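Local coordinates for DltD domain-containing protein (Beauveria bassiana, PDB 7D78) that is a thioesterase of the alpha/beta hydrolase fold that probably closes polyketide chains into medium-ring lactones, at residues S122-S125 with S126-T129. Sequence-based numbering, arbitrary orientation.
Sequences SVDS and SKIT
Ser126 is held to Asp124 by two bonds that converge on a single oxygen. Its backbone N donates to Asp124 OD1 at 2.9 Å, and its hydroxyl OG, on a side chain short enough to reach back, donates to the same oxygen at 2.6 Å, both from one face of the carboxylate and roughly 35° out of its plane. The N-H bond makes an Asx turn, for which aspartate is well suited: with CG anti to the backbone N (chi1 -175°), the carboxylate lies beside its own carbonyl carbon and faces the chain ahead. Lys127 N then closes a type I beta turn, donating to Asp124 O at 2.9 Å from above the carbonyl plane. The long, extended lysine runs obliquely across the carboxylate, CE 3.3 Å from Asp124 OD2, while its ammonium stays at a partly exposed place. NZ stands 3.9 Å from Asp124 OD2, a long salt bridge, and a water that donates to OD2 and accepts from NZ spans the pair. Ile128 is buried, its CD1 meeting Val123 CG1 at 3.8 Å; these beta-branched, apolar residues suit buried strand positions beside Ala53. A second water links Ser125 O to Ile128 N. The turn redirects the chain from strand 123-124 into strand 127-133 of the central sheet, next to strand 51-57. The carboxylate is probably ionised: OD1 pins the turn directly, OD2 holds the lysine mainly through water.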
loop_
_atom_site.group_PDB
_atom_site.type_symbol
_atom_site.label_atom_id
_atom_site.label_comp_id
_atom_site.label_asym_id
_atom_site.label_seq_id
_atom_site.Cartn_x
_atom_site.Cartn_y
_atom_site.Cartn_z
ATOM N N SER A 122 -22.004 -24.140 8.573
ATOM C CA SER A 122 -21.276 -24.783 9.660
ATOM C C SER A 122 -20.369 -23.830 10.436
ATOM O O SER A 122 -19.694 -24.268 11.371
ATOM C CB SER A 122 -20.433 -25.940 9.107
ATOM O OG SER A 122 -19.383 -25.431 8.297
ATOM N N VAL A 123 -20.332 -22.551 10.083
ATOM C CA VAL A 123 -19.346 -21.623 10.627
ATOM C C VAL A 123 -20.008 -20.741 11.673
ATOM O O VAL A 123 -21.081 -20.173 11.436
ATOM C CB VAL A 123 -18.715 -20.774 9.510
ATOM C CG1 VAL A 123 -17.795 -19.722 10.102
ATOM C CG2 VAL A 123 -17.959 -21.687 8.534
ATOM N N ASP A 124 -19.372 -20.640 12.836
ATOM C CA ASP A 124 -19.766 -19.704 13.883
ATOM C C ASP A 124 -19.087 -18.369 13.586
ATOM O O ASP A 124 -17.880 -18.221 13.793
ATOM C CB ASP A 124 -19.348 -20.257 15.244
ATOM C CG ASP A 124 -19.811 -19.404 16.398
ATOM O OD1 ASP A 124 -20.123 -18.211 16.190
ATOM O OD2 ASP A 124 -19.873 -19.952 17.522
ATOM N N SER A 125 -19.862 -17.399 13.102
ATOM C CA SER A 125 -19.305 -16.107 12.713
ATOM C C SER A 125 -18.673 -15.356 13.882
ATOM O O SER A 125 -17.975 -14.360 13.655
ATOM C CB SER A 125 -20.407 -15.248 12.081
ATOM O OG SER A 125 -21.337 -14.855 13.069
ATOM N N SER A 126 -18.895 -15.801 15.116
ATOM C CA SER A 126 -18.289 -15.168 16.282
ATOM C C SER A 126 -16.970 -15.809 16.683
ATOM O O SER A 126 -16.376 -15.392 17.682
ATOM C CB SER A 126 -19.256 -15.203 17.481
ATOM O OG SER A 126 -19.417 -16.525 17.982
ATOM N N LYS A 127 -16.494 -16.809 15.938
ATOM C CA LYS A 127 -15.279 -17.533 16.303
ATOM C C LYS A 127 -14.375 -17.706 15.074
ATOM O O LYS A 127 -13.994 -18.820 14.726
ATOM C CB LYS A 127 -15.588 -18.907 16.913
ATOM C CG LYS A 127 -16.445 -18.907 18.175
ATOM C CD LYS A 127 -16.611 -20.349 18.672
ATOM C CE LYS A 127 -17.590 -20.475 19.831
ATOM N NZ LYS A 127 -17.766 -21.923 20.175
ATOM N N ILE A 128 -14.016 -16.590 14.427
ATOM C CA ILE A 128 -13.147 -16.594 13.246
ATOM C C ILE A 128 -11.706 -16.344 13.683
ATOM O O ILE A 128 -11.433 -15.383 14.416
ATOM C CB ILE A 128 -13.585 -15.525 12.226
ATOM C CG1 ILE A 128 -15.048 -15.706 11.810
ATOM C CG2 ILE A 128 -12.638 -15.518 11.029
ATOM C CD1 ILE A 128 -15.364 -17.049 11.141
ATOM N N THR A 129 -10.781 -17.193 13.216
ATOM C CA THR A 129 -9.343 -17.053 13.445
ATOM C C THR A 129 -8.633 -16.937 12.102
ATOM O O THR A 129 -9.002 -17.623 11.140
ATOM C CB THR A 129 -8.777 -18.258 14.239
ATOM O OG1 THR A 129 -9.223 -18.185 15.601
ATOM C CG2 THR A 129 -7.219 -18.299 14.218
HETATM O O HOH W 1 -19.322 -22.518 17.883
HETATM O O HOH W 2 -15.511 -14.027 14.746
#